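Local coordinates for protein integral membrane indolylacetylinositol arabinosyltransferase EmbB (Mycolicibacterium smegmatis MC2 155, PDB 7BVC) that probably transfers arabinose units in the mycobacterial membrane to build the arabinan of cell-wall arabinogalactan, and binds the drug ethambutol, at residues 60-69 with 1054-1062; 733-743 with 1032-1040. All coordinates share one frame; numbering follows the deposited sequence.

Contact 1 (60-69 with 1054-1062); sequences QQGRLDNVTA and VVEATPAEL
T68 joins the two segments through its backbone: its N donates to T1058 O over 3.2 Å. T68 O in turn accepts a weak, bent bond from A1060 N. Two CA-H...O contacts accompany these bonds, V67 CA lying 3.5 Å from T1058 O and P1059 CA 3.4 Å from T68 O.

Apolar contacts centre on small groups. The CB of A1060 is met by V67 CG1 at 3.6 Å, a branch set there because chi1 of 160° turns CG1 anti to the backbone N, and more distantly by A69 CB. Q60, bent at chi2, lays its amide against the same methyl, NE2 3.5 Å from A1060 CB. Toward the start of both strands, N66 CB lies 3.8 Å from A1057 CB, while N66 OD1 accepts a hydrogen bond from T194 N. The methyl CG2 of T68 lies against the T1058-P1059 peptide.

The side chains of Q61 and E1061 cross at about a right angle, with amide and carboxylate nearly coplanar; Q61 NE2 stays 3.6 Å from E1061 OE1, a polar approach and not a hydrogen bond.

The backbones of V67 and A69, for their part, hydrogen-bond to V192 and V190. Strand 67-68 thus pairs antiparallel with 191-192, and 1058-1059 is only loosely added along its other edge, a weak third strand linking the C-terminal region to the concanavalin-like domain.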
ATOM      1  N   GLN B  60     -10.349 -22.268  47.278  1.00 71.22           N
ATOM      2  CA  GLN B  60      -9.590 -23.538  47.122  1.00 71.22           C
ATOM      3  C   GLN B  60      -9.494 -24.396  48.396  1.00 71.22           C
ATOM      4  O   GLN B  60     -10.002 -25.519  48.390  1.00 71.22           O
ATOM      5  CB  GLN B  60      -8.237 -23.293  46.461  1.00 71.22           C
ATOM      6  CG  GLN B  60      -8.273 -22.274  45.343  1.00 71.22           C
ATOM      7  CD  GLN B  60      -8.820 -22.884  44.089  1.00 71.22           C
ATOM      8  OE1 GLN B  60      -9.452 -23.908  44.117  1.00 71.22           O
ATOM      9  NE2 GLN B  60      -8.605 -22.246  42.974  1.00 71.22           N
ATOM     10  N   GLN B  61      -8.883 -23.907  49.464  1.00 78.86           N
ATOM     11  CA  GLN B  61      -8.665 -24.721  50.657  1.00 78.86           C
ATOM     12  C   GLN B  61      -8.743 -23.862  51.912  1.00 78.86           C
ATOM     13  O   GLN B  61      -7.914 -23.960  52.818  1.00 78.86           O
ATOM     14  CB  GLN B  61      -7.324 -25.445  50.583  1.00 78.86           C
ATOM     15  CG  GLN B  61      -7.157 -26.329  49.353  1.00 78.86           C
ATOM     16  CD  GLN B  61      -8.113 -27.504  49.335  1.00 78.86           C
ATOM     17  OE1 GLN B  61      -8.683 -27.878  50.361  1.00 78.86           O
ATOM     18  NE2 GLN B  61      -8.297 -28.096  48.161  1.00 78.86           N
ATOM     19  N   GLY B  62      -9.758 -23.003  51.977  1.00 80.32           N
ATOM     20  CA  GLY B  62      -9.945 -22.163  53.144  1.00 80.32           C
ATOM     21  C   GLY B  62      -8.831 -21.175  53.396  1.00 80.32           C
ATOM     22  O   GLY B  62      -8.678 -20.702  54.525  1.00 80.32           O
ATOM     23  N   ARG B  63      -8.045 -20.846  52.375  1.00 80.22           N
ATOM     24  CA  ARG B  63      -6.953 -19.893  52.497  1.00 80.22           C
ATOM     25  C   ARG B  63      -7.128 -18.811  51.446  1.00 80.22           C
ATOM     26  O   ARG B  63      -7.343 -19.116  50.269  1.00 80.22           O
ATOM     27  CB  ARG B  63      -5.594 -20.580  52.337  1.00 80.22           C
ATOM     28  CG  ARG B  63      -5.594 -21.736  51.352  1.00 80.22           C
ATOM     29  CD  ARG B  63      -4.217 -22.373  51.258  1.00 80.22           C
ATOM     30  NE  ARG B  63      -4.246 -23.651  50.552  1.00 80.22           N
ATOM     31  CZ  ARG B  63      -4.115 -23.781  49.237  1.00 80.22           C
ATOM     32  NH1 ARG B  63      -3.946 -22.708  48.476  1.00 80.22           N
ATOM     33  NH2 ARG B  63      -4.153 -24.984  48.680  1.00 80.22           N
ATOM     34  N   LEU B  64      -7.032 -17.555  51.868  1.00 76.43           N
ATOM     35  CA  LEU B  64      -7.245 -16.419  50.974  1.00 76.43           C
ATOM     36  C   LEU B  64      -5.965 -16.035  50.235  1.00 76.43           C
ATOM     37  O   LEU B  64      -5.532 -14.884  50.253  1.00 76.43           O
ATOM     38  CB  LEU B  64      -7.799 -15.239  51.761  1.00 76.43           C
ATOM     39  CG  LEU B  64      -9.223 -15.406  52.291  1.00 76.43           C
ATOM     40  CD1 LEU B  64      -9.629 -14.210  53.132  1.00 76.43           C
ATOM     41  CD2 LEU B  64     -10.196 -15.612  51.145  1.00 76.43           C
ATOM     42  N   ASP B  65      -5.354 -17.010  49.572  1.00 71.70           N
ATOM     43  CA  ASP B  65      -4.169 -16.769  48.768  1.00 71.70           C
ATOM     44  C   ASP B  65      -4.567 -16.484  47.325  1.00 71.70           C
ATOM     45  O   ASP B  65      -5.584 -16.978  46.833  1.00 71.70           O
ATOM     46  CB  ASP B  65      -3.222 -17.968  48.819  1.00 71.70           C
ATOM     47  CG  ASP B  65      -2.704 -18.242  50.216  1.00 71.70           C
ATOM     48  OD1 ASP B  65      -2.647 -17.293  51.027  1.00 71.70           O
ATOM     49  OD2 ASP B  65      -2.352 -19.405  50.504  1.00 71.70           O
ATOM     50  N   ASN B  66      -3.753 -15.675  46.653  1.00 60.66           N
ATOM     51  CA  ASN B  66      -4.007 -15.354  45.258  1.00 60.66           C
ATOM     52  C   ASN B  66      -3.951 -16.617  44.403  1.00 60.66           C
ATOM     53  O   ASN B  66      -3.373 -17.637  44.787  1.00 60.66           O
ATOM     54  CB  ASN B  66      -2.996 -14.328  44.749  1.00 60.66           C
ATOM     55  CG  ASN B  66      -3.064 -13.020  45.509  1.00 60.66           C
ATOM     56  OD1 ASN B  66      -4.127 -12.613  45.970  1.00 60.66           O
ATOM     57  ND2 ASN B  66      -1.927 -12.350  45.637  1.00 60.66           N
ATOM     58  N   VAL B  67      -4.565 -16.541  43.227  1.00 54.01           N
ATOM     59  CA  VAL B  67      -4.665 -17.679  42.321  1.00 54.01           C
ATOM     60  C   VAL B  67      -4.494 -17.177  40.894  1.00 54.01           C
ATOM     61  O   VAL B  67      -4.997 -16.107  40.540  1.00 54.01           O
ATOM     62  CB  VAL B  67      -6.011 -18.417  42.500  1.00 54.01           C
ATOM     63  CG1 VAL B  67      -6.339 -19.259  41.288  1.00 54.01           C
ATOM     64  CG2 VAL B  67      -5.976 -19.290  43.743  1.00 54.01           C
ATOM     65  N   THR B  68      -3.770 -17.940  40.079  1.00 51.71           N
ATOM     66  CA  THR B  68      -3.585 -17.623  38.670  1.00 51.71           C
ATOM     67  C   THR B  68      -4.206 -18.720  37.814  1.00 51.71           C
ATOM     68  O   THR B  68      -4.068 -19.910  38.119  1.00 51.71           O
ATOM     69  CB  THR B  68      -2.099 -17.432  38.336  1.00 51.71           C
ATOM     70  OG1 THR B  68      -1.965 -16.905  37.011  1.00 51.71           O
ATOM     71  CG2 THR B  68      -1.322 -18.731  38.453  1.00 51.71           C
ATOM     72  N   ALA B  69      -4.927 -18.312  36.771  1.00 45.34           N
ATOM     73  CA  ALA B  69      -5.568 -19.230  35.839  1.00 45.34           C
ATOM     74  C   ALA B  69      -5.916 -18.490  34.554  1.00 45.34           C
ATOM     75  O   ALA B  69      -7.093 -18.215  34.296  1.00 45.34           O
ATOM     76  CB  ALA B  69      -6.824 -19.846  36.456  1.00 45.34           C
ATOM     77  N   VAL B1054       3.752  -9.799  38.843  1.00 63.04           N
ATOM     78  CA  VAL B1054       3.298  -8.623  39.575  1.00 63.04           C
ATOM     79  C   VAL B1054       2.979  -8.967  41.023  1.00 63.04           C
ATOM     80  O   VAL B1054       3.331  -8.220  41.937  1.00 63.04           O
ATOM     81  CB  VAL B1054       2.083  -8.003  38.860  1.00 63.04           C
ATOM     82  CG1 VAL B1054       1.767  -6.648  39.444  1.00 63.04           C
ATOM     83  CG2 VAL B1054       2.348  -7.894  37.372  1.00 63.04           C
ATOM     84  N   VAL B1055       2.307 -10.095  41.243  1.00 64.61           N
ATOM     85  CA  VAL B1055       2.060 -10.631  42.574  1.00 64.61           C
ATOM     86  C   VAL B1055       2.299 -12.133  42.523  1.00 64.61           C
ATOM     87  O   VAL B1055       2.206 -12.758  41.462  1.00 64.61           O
ATOM     88  CB  VAL B1055       0.635 -10.319  43.073  1.00 64.61           C
ATOM     89  CG1 VAL B1055       0.505  -8.847  43.419  1.00 64.61           C
ATOM     90  CG2 VAL B1055      -0.384 -10.705  42.021  1.00 64.61           C
ATOM     91  N   GLU B1056       2.611 -12.714  43.677  1.00 65.72           N
ATOM     92  CA  GLU B1056       2.975 -14.125  43.743  1.00 65.72           C
ATOM     93  C   GLU B1056       1.711 -14.966  43.880  1.00 65.72           C
ATOM     94  O   GLU B1056       0.982 -14.844  44.870  1.00 65.72           O
ATOM     95  CB  GLU B1056       3.928 -14.368  44.911  1.00 65.72           C
ATOM     96  CG  GLU B1056       4.676 -15.691  44.857  1.00 65.72           C
ATOM     97  CD  GLU B1056       3.873 -16.846  45.409  1.00 65.72           C
ATOM     98  OE1 GLU B1056       2.993 -16.606  46.262  1.00 65.72           O
ATOM     99  OE2 GLU B1056       4.130 -17.996  44.997  1.00 65.72           O
ATOM    100  N   ALA B1057       1.452 -15.823  42.894  1.00 62.61           N
ATOM    101  CA  ALA B1057       0.224 -16.602  42.870  1.00 62.61           C
ATOM    102  C   ALA B1057       0.498 -17.979  42.285  1.00 62.61           C
ATOM    103  O   ALA B1057       1.327 -18.133  41.385  1.00 62.61           O
ATOM    104  CB  ALA B1057      -0.865 -15.889  42.064  1.00 62.61           C
ATOM    105  N   THR B1058      -0.214 -18.979  42.801  1.00 61.23           N
ATOM    106  CA  THR B1058      -0.070 -20.359  42.364  1.00 61.23           C
ATOM    107  C   THR B1058      -1.305 -20.809  41.588  1.00 61.23           C
ATOM    108  O   THR B1058      -2.398 -20.276  41.793  1.00 61.23           O
ATOM    109  CB  THR B1058       0.155 -21.299  43.557  1.00 61.23           C
ATOM    110  OG1 THR B1058      -0.991 -21.272  44.416  1.00 61.23           O
ATOM    111  CG2 THR B1058       1.391 -20.884  44.339  1.00 61.23           C
ATOM    112  N   PRO B1059      -1.158 -21.782  40.689  1.00 61.84           N
ATOM    113  CA  PRO B1059      -2.280 -22.180  39.830  1.00 61.84           C
ATOM    114  C   PRO B1059      -3.458 -22.750  40.610  1.00 61.84           C
ATOM    115  O   PRO B1059      -3.358 -23.108  41.784  1.00 61.84           O
ATOM    116  CB  PRO B1059      -1.661 -23.240  38.912  1.00 61.84           C
ATOM    117  CG  PRO B1059      -0.213 -22.905  38.888  1.00 61.84           C
ATOM    118  CD  PRO B1059       0.105 -22.408  40.263  1.00 61.84           C
ATOM    119  N   ALA B1060      -4.597 -22.834  39.918  1.00 64.31           N
ATOM    120  CA  ALA B1060      -5.858 -23.286  40.486  1.00 64.31           C
ATOM    121  C   ALA B1060      -6.033 -24.791  40.269  1.00 64.31           C
ATOM    122  O   ALA B1060      -5.088 -25.506  39.926  1.00 64.31           O
ATOM    123  CB  ALA B1060      -7.015 -22.493  39.885  1.00 64.31           C
ATOM    124  N   GLU B1061      -7.254 -25.290  40.472  1.00 68.79           N
ATOM    125  CA  GLU B1061      -7.530 -26.719  40.388  1.00 68.79           C
ATOM    126  C   GLU B1061      -8.609 -27.103  39.380  1.00 68.79           C
ATOM    127  O   GLU B1061      -8.594 -28.241  38.906  1.00 68.79           O
ATOM    128  CB  GLU B1061      -7.918 -27.264  41.770  1.00 68.79           C
ATOM    129  CG  GLU B1061      -6.719 -27.545  42.659  1.00 68.79           C
ATOM    130  CD  GLU B1061      -7.052 -27.472  44.134  1.00 68.79           C
ATOM    131  OE1 GLU B1061      -8.146 -27.932  44.521  1.00 68.79           O
ATOM    132  OE2 GLU B1061      -6.215 -26.956  44.907  1.00 68.79           O
ATOM    133  N   LEU B1062      -9.539 -26.204  39.049  1.00 63.43           N
ATOM    134  CA  LEU B1062     -10.418 -26.402  37.895  1.00 63.43           C
ATOM    135  C   LEU B1062     -11.274 -27.664  37.945  1.00 63.43           C
ATOM    136  O   LEU B1062     -10.998 -28.618  37.210  1.00 63.43           O
ATOM    137  CB  LEU B1062      -9.600 -26.411  36.604  1.00 63.43           C
ATOM    138  CG  LEU B1062      -9.258 -25.070  35.967  1.00 63.43           C
ATOM    139  CD1 LEU B1062      -8.221 -24.316  36.777  1.00 63.43           C
ATOM    140  CD2 LEU B1062      -8.766 -25.318  34.559  1.00 63.43           C
TER

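Contact 2 (733-743 with 1032-1040); sequences LADDVLVEPDS and VMSTYLSQD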
ATOM      1  N   LEU B 733      19.257 -21.626  16.502  1.00 49.75           N
ATOM      2  CA  LEU B 733      19.910 -20.413  16.978  1.00 49.75           C
ATOM      3  C   LEU B 733      20.246 -20.464  18.460  1.00 49.75           C
ATOM      4  O   LEU B 733      20.981 -19.596  18.937  1.00 49.75           O
ATOM      5  CB  LEU B 733      19.034 -19.193  16.703  1.00 49.75           C
ATOM      6  CG  LEU B 733      19.357 -18.376  15.455  1.00 49.75           C
ATOM      7  CD1 LEU B 733      18.207 -17.447  15.125  1.00 49.75           C
ATOM      8  CD2 LEU B 733      20.635 -17.590  15.656  1.00 49.75           C
ATOM      9  N   ALA B 734      19.732 -21.448  19.197  1.00 53.52           N
ATOM     10  CA  ALA B 734      19.994 -21.535  20.628  1.00 53.52           C
ATOM     11  C   ALA B 734      21.435 -21.894  20.951  1.00 53.52           C
ATOM     12  O   ALA B 734      21.795 -21.915  22.132  1.00 53.52           O
ATOM     13  CB  ALA B 734      19.054 -22.553  21.268  1.00 53.52           C
ATOM     14  N   ASP B 735      22.264 -22.179  19.947  1.00 56.66           N
ATOM     15  CA  ASP B 735      23.665 -22.502  20.170  1.00 56.66           C
ATOM     16  C   ASP B 735      24.612 -21.369  19.803  1.00 56.66           C
ATOM     17  O   ASP B 735      25.767 -21.389  20.235  1.00 56.66           O
ATOM     18  CB  ASP B 735      24.057 -23.752  19.375  1.00 56.66           C
ATOM     19  CG  ASP B 735      23.588 -25.031  20.034  1.00 56.66           C
ATOM     20  OD1 ASP B 735      23.024 -24.956  21.143  1.00 56.66           O
ATOM     21  OD2 ASP B 735      23.785 -26.113  19.442  1.00 56.66           O
ATOM     22  N   ASP B 736      24.156 -20.391  19.023  1.00 55.37           N
ATOM     23  CA  ASP B 736      25.012 -19.325  18.527  1.00 55.37           C
ATOM     24  C   ASP B 736      24.630 -17.952  19.064  1.00 55.37           C
ATOM     25  O   ASP B 736      25.168 -16.945  18.595  1.00 55.37           O
ATOM     26  CB  ASP B 736      24.995 -19.307  16.997  1.00 55.37           C
ATOM     27  CG  ASP B 736      25.598 -20.559  16.397  1.00 55.37           C
ATOM     28  OD1 ASP B 736      26.826 -20.752  16.527  1.00 55.37           O
ATOM     29  OD2 ASP B 736      24.844 -21.352  15.793  1.00 55.37           O
ATOM     30  N   VAL B 737      23.714 -17.882  20.026  1.00 52.62           N
ATOM     31  CA  VAL B 737      23.301 -16.625  20.640  1.00 52.62           C
ATOM     32  C   VAL B 737      23.788 -16.617  22.079  1.00 52.62           C
ATOM     33  O   VAL B 737      23.600 -17.599  22.809  1.00 52.62           O
ATOM     34  CB  VAL B 737      21.776 -16.437  20.570  1.00 52.62           C
ATOM     35  CG1 VAL B 737      21.367 -15.176  21.301  1.00 52.62           C
ATOM     36  CG2 VAL B 737      21.322 -16.377  19.129  1.00 52.62           C
ATOM     37  N   LEU B 738      24.411 -15.515  22.491  1.00 54.18           N
ATOM     38  CA  LEU B 738      24.956 -15.368  23.831  1.00 54.18           C
ATOM     39  C   LEU B 738      24.165 -14.304  24.575  1.00 54.18           C
ATOM     40  O   LEU B 738      23.910 -13.223  24.034  1.00 54.18           O
ATOM     41  CB  LEU B 738      26.439 -14.996  23.781  1.00 54.18           C
ATOM     42  CG  LEU B 738      27.326 -15.919  22.944  1.00 54.18           C
ATOM     43  CD1 LEU B 738      28.645 -15.244  22.628  1.00 54.18           C
ATOM     44  CD2 LEU B 738      27.556 -17.237  23.659  1.00 54.18           C
ATOM     45  N   VAL B 739      23.783 -14.608  25.813  1.00 58.19           N
ATOM     46  CA  VAL B 739      22.930 -13.743  26.618  1.00 58.19           C
ATOM     47  C   VAL B 739      23.680 -13.346  27.882  1.00 58.19           C
ATOM     48  O   VAL B 739      24.439 -14.144  28.441  1.00 58.19           O
ATOM     49  CB  VAL B 739      21.592 -14.438  26.958  1.00 58.19           C
ATOM     50  CG1 VAL B 739      21.827 -15.690  27.783  1.00 58.19           C
ATOM     51  CG2 VAL B 739      20.659 -13.486  27.683  1.00 58.19           C
ATOM     52  N   GLU B 740      23.486 -12.097  28.314  1.00 64.36           N
ATOM     53  CA  GLU B 740      24.073 -11.615  29.557  1.00 64.36           C
ATOM     54  C   GLU B 740      23.097 -11.877  30.694  1.00 64.36           C
ATOM     55  O   GLU B 740      22.061 -11.199  30.771  1.00 64.36           O
ATOM     56  CB  GLU B 740      24.382 -10.128  29.469  1.00 64.36           C
ATOM     57  CG  GLU B 740      25.427  -9.744  28.442  1.00 64.36           C
ATOM     58  CD  GLU B 740      25.690  -8.250  28.424  1.00 64.36           C
ATOM     59  OE1 GLU B 740      25.027  -7.519  29.186  1.00 64.36           O
ATOM     60  OE2 GLU B 740      26.540  -7.799  27.630  1.00 64.36           O
ATOM     61  N   PRO B 741      23.364 -12.837  31.583  1.00 65.38           N
ATOM     62  CA  PRO B 741      22.460 -13.059  32.721  1.00 65.38           C
ATOM     63  C   PRO B 741      22.305 -11.815  33.583  1.00 65.38           C
ATOM     64  O   PRO B 741      21.188 -11.338  33.803  1.00 65.38           O
ATOM     65  CB  PRO B 741      23.140 -14.197  33.490  1.00 65.38           C
ATOM     66  CG  PRO B 741      23.982 -14.885  32.472  1.00 65.38           C
ATOM     67  CD  PRO B 741      24.477 -13.798  31.574  1.00 65.38           C
ATOM     68  N   ASP B 742      23.421 -11.283  34.070  1.00 68.99           N
ATOM     69  CA  ASP B 742      23.444 -10.053  34.855  1.00 68.99           C
ATOM     70  C   ASP B 742      24.258  -9.015  34.093  1.00 68.99           C
ATOM     71  O   ASP B 742      25.485  -9.126  34.003  1.00 68.99           O
ATOM     72  CB  ASP B 742      24.030 -10.299  36.243  1.00 68.99           C
ATOM     73  CG  ASP B 742      24.228  -9.017  37.029  1.00 68.99           C
ATOM     74  OD1 ASP B 742      23.219  -8.391  37.410  1.00 68.99           O
ATOM     75  OD2 ASP B 742      25.394  -8.637  37.266  1.00 68.99           O
ATOM     76  N   SER B 743      23.582  -8.009  33.550  1.00 67.95           N
ATOM     77  CA  SER B 743      24.246  -6.972  32.763  1.00 67.95           C
ATOM     78  C   SER B 743      24.801  -5.865  33.653  1.00 67.95           C
ATOM     79  O   SER B 743      24.551  -4.681  33.441  1.00 67.95           O
ATOM     80  CB  SER B 743      23.282  -6.405  31.729  1.00 67.95           C
ATOM     81  OG  SER B 743      22.221  -5.707  32.353  1.00 67.95           O
ATOM     82  N   VAL B1032      13.858  -6.257  28.764  1.00 55.78           N
ATOM     83  CA  VAL B1032      14.795  -6.709  27.734  1.00 55.78           C
ATOM     84  C   VAL B1032      16.102  -7.167  28.378  1.00 55.78           C
ATOM     85  O   VAL B1032      16.524  -6.675  29.430  1.00 55.78           O
ATOM     86  CB  VAL B1032      15.037  -5.587  26.709  1.00 55.78           C
ATOM     87  CG1 VAL B1032      16.010  -6.018  25.621  1.00 55.78           C
ATOM     88  CG2 VAL B1032      13.732  -5.145  26.091  1.00 55.78           C
ATOM     89  N   MET B1033      16.754  -8.130  27.727  1.00 56.70           N
ATOM     90  CA  MET B1033      18.077  -8.595  28.115  1.00 56.70           C
ATOM     91  C   MET B1033      19.067  -8.319  26.991  1.00 56.70           C
ATOM     92  O   MET B1033      18.686  -8.091  25.840  1.00 56.70           O
ATOM     93  CB  MET B1033      18.077 -10.092  28.453  1.00 56.70           C
ATOM     94  CG  MET B1033      17.064 -10.503  29.502  1.00 56.70           C
ATOM     95  SD  MET B1033      17.174 -12.258  29.880  1.00 56.70           S
ATOM     96  CE  MET B1033      18.768 -12.324  30.688  1.00 56.70           C
ATOM     97  N   SER B1034      20.351  -8.336  27.337  1.00 58.73           N
ATOM     98  CA  SER B1034      21.417  -8.054  26.383  1.00 58.73           C
ATOM     99  C   SER B1034      21.870  -9.352  25.725  1.00 58.73           C
ATOM    100  O   SER B1034      22.362 -10.261  26.403  1.00 58.73           O
ATOM    101  CB  SER B1034      22.589  -7.359  27.069  1.00 58.73           C
ATOM    102  OG  SER B1034      22.220  -6.073  27.538  1.00 58.73           O
ATOM    103  N   THR B1035      21.714  -9.430  24.405  1.00 55.18           N
ATOM    104  CA  THR B1035      22.023 -10.626  23.635  1.00 55.18           C
ATOM    105  C   THR B1035      22.845 -10.251  22.411  1.00 55.18           C
ATOM    106  O   THR B1035      22.643  -9.186  21.820  1.00 55.18           O
ATOM    107  CB  THR B1035      20.745 -11.349  23.196  1.00 55.18           C
ATOM    108  OG1 THR B1035      19.824 -10.398  22.653  1.00 55.18           O
ATOM    109  CG2 THR B1035      20.099 -12.057  24.371  1.00 55.18           C
ATOM    110  N   TYR B1036      23.766 -11.134  22.034  1.00 55.18           N
ATOM    111  CA  TYR B1036      24.622 -10.929  20.873  1.00 55.18           C
ATOM    112  C   TYR B1036      24.740 -12.222  20.082  1.00 55.18           C
ATOM    113  O   TYR B1036      24.872 -13.306  20.658  1.00 55.18           O
ATOM    114  CB  TYR B1036      26.024 -10.452  21.277  1.00 55.18           C
ATOM    115  CG  TYR B1036      26.045  -9.419  22.376  1.00 55.18           C
ATOM    116  CD1 TYR B1036      25.788  -8.082  22.107  1.00 55.18           C
ATOM    117  CD2 TYR B1036      26.331  -9.779  23.684  1.00 55.18           C
ATOM    118  CE1 TYR B1036      25.812  -7.137  23.114  1.00 55.18           C
ATOM    119  CE2 TYR B1036      26.355  -8.842  24.692  1.00 55.18           C
ATOM    120  CZ  TYR B1036      26.096  -7.525  24.403  1.00 55.18           C
ATOM    121  OH  TYR B1036      26.122  -6.595  25.413  1.00 55.18           O
ATOM    122  N   LEU B1037      24.701 -12.102  18.758  1.00 53.15           N
ATOM    123  CA  LEU B1037      24.912 -13.246  17.882  1.00 53.15           C
ATOM    124  C   LEU B1037      26.408 -13.515  17.768  1.00 53.15           C
ATOM    125  O   LEU B1037      27.171 -12.630  17.370  1.00 53.15           O
ATOM    126  CB  LEU B1037      24.297 -12.990  16.510  1.00 53.15           C
ATOM    127  CG  LEU B1037      24.395 -14.140  15.508  1.00 53.15           C
ATOM    128  CD1 LEU B1037      23.717 -15.380  16.057  1.00 53.15           C
ATOM    129  CD2 LEU B1037      23.783 -13.737  14.181  1.00 53.15           C
ATOM    130  N   SER B1038      26.822 -14.728  18.122  1.00 52.88           N
ATOM    131  CA  SER B1038      28.242 -15.049  18.201  1.00 52.88           C
ATOM    132  C   SER B1038      28.920 -14.896  16.846  1.00 52.88           C
ATOM    133  O   SER B1038      28.431 -15.400  15.832  1.00 52.88           O
ATOM    134  CB  SER B1038      28.427 -16.473  18.723  1.00 52.88           C
ATOM    135  OG  SER B1038      29.796 -16.832  18.736  1.00 52.88           O
ATOM    136  N   GLN B1039      30.044 -14.179  16.838  1.00 55.48           N
ATOM    137  CA  GLN B1039      30.946 -13.982  15.704  1.00 55.48           C
ATOM    138  C   GLN B1039      30.346 -13.141  14.587  1.00 55.48           C
ATOM    139  O   GLN B1039      31.038 -12.878  13.597  1.00 55.48           O
ATOM    140  CB  GLN B1039      31.437 -15.308  15.107  1.00 55.48           C
ATOM    141  CG  GLN B1039      32.152 -16.212  16.094  1.00 55.48           C
ATOM    142  CD  GLN B1039      33.437 -15.605  16.620  1.00 55.48           C
ATOM    143  OE1 GLN B1039      34.037 -14.742  15.982  1.00 55.48           O
ATOM    144  NE2 GLN B1039      33.865 -16.053  17.794  1.00 55.48           N
ATOM    145  N   ASP B1040      29.095 -12.708  14.701  1.00 58.06           N
ATOM    146  CA  ASP B1040      28.438 -11.906  13.674  1.00 58.06           C
ATOM    147  C   ASP B1040      27.867 -10.638  14.286  1.00 58.06           C
ATOM    148  O   ASP B1040      26.707 -10.278  14.075  1.00 58.06           O
ATOM    149  CB  ASP B1040      27.350 -12.702  12.963  1.00 58.06           C
ATOM    150  CG  ASP B1040      26.899 -12.047  11.673  1.00 58.06           C
ATOM    151  OD1 ASP B1040      27.669 -11.235  11.119  1.00 58.06           O
ATOM    152  OD2 ASP B1040      25.775 -12.338  11.214  1.00 58.06           O
TER
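Y1036 OH donates to E740 OE2 over 2.6 Å, the shortest polar bond between the segments. The carboxylate oxygen lies at the edge of the tyrosine ring, in its plane, whereas the hydroxyl meets OE2 from above the carboxylate plane; the two planes are 57° apart. E740 reaches this point because its chain runs extended beyond CG (chi2 -179°), passing alongside S1034, whose CB sits 3.2 Å from E740 OE1. A buried carboxylate is thereby tied to a buried phenol, and the hydroxyl bond probably offsets part of the cost of burying it. N915 and R917 of strand 914-918 pack on the same tyrosine.

The backbones pair regularly. L738 and Y1036, a hydrogen-bonded pair flanked by the non-hydrogen-bonded pairs V737-L1037 and V739-T1035, exchange two bonds, each 2.9 Å, from L738 N to Y1036 O and from Y1036 N to L738 O. E740 N donates to S1034 O and S1038 N to D736 O, and D736 also forms a salt bridge with R725.

The face bearing V737, V739, T1035 and L1037 is largely apolar. V739 CG2 touches T1035 CG2 and M1033 CE, each at 3.7 Å; the methionine, bent at its last torsion, swings its methyl across to the valine. At the other end L1037 CD1 lies 3.8 Å from L733 CD2 and also meets V737 CG2. L1048 of strand 1047-1053 packs against V739, M1033 and T1035.

With axes at 159°, strands 737-739 and 1035-1037 form a regular antiparallel pair inside the mixed six-stranded sheet of the EmbC C-terminal domain.

Overall arrangement
The two contacts illustrate how one chain can use a regular strand pair within a domain and a looser one between domains. Contact 2 knits together the interior of the C-terminal domain, whereas contact 1 joins the end of that domain to the N-terminal concanavalin-like domain, across 984 intervening residues. Contact 2 is nested inside the loop that contact 1 closes. Their centres are 35 Å apart and their nearest atoms about 14 Å apart, so they do not touch; strand 1028-1037 of contact 2 and strand 1047-1053, which leads into contact 1, are neighbours in one sheet. Neither contact contributes a residue to the ethambutol pocket, to which the C-terminal domain supplies W972 and W1012.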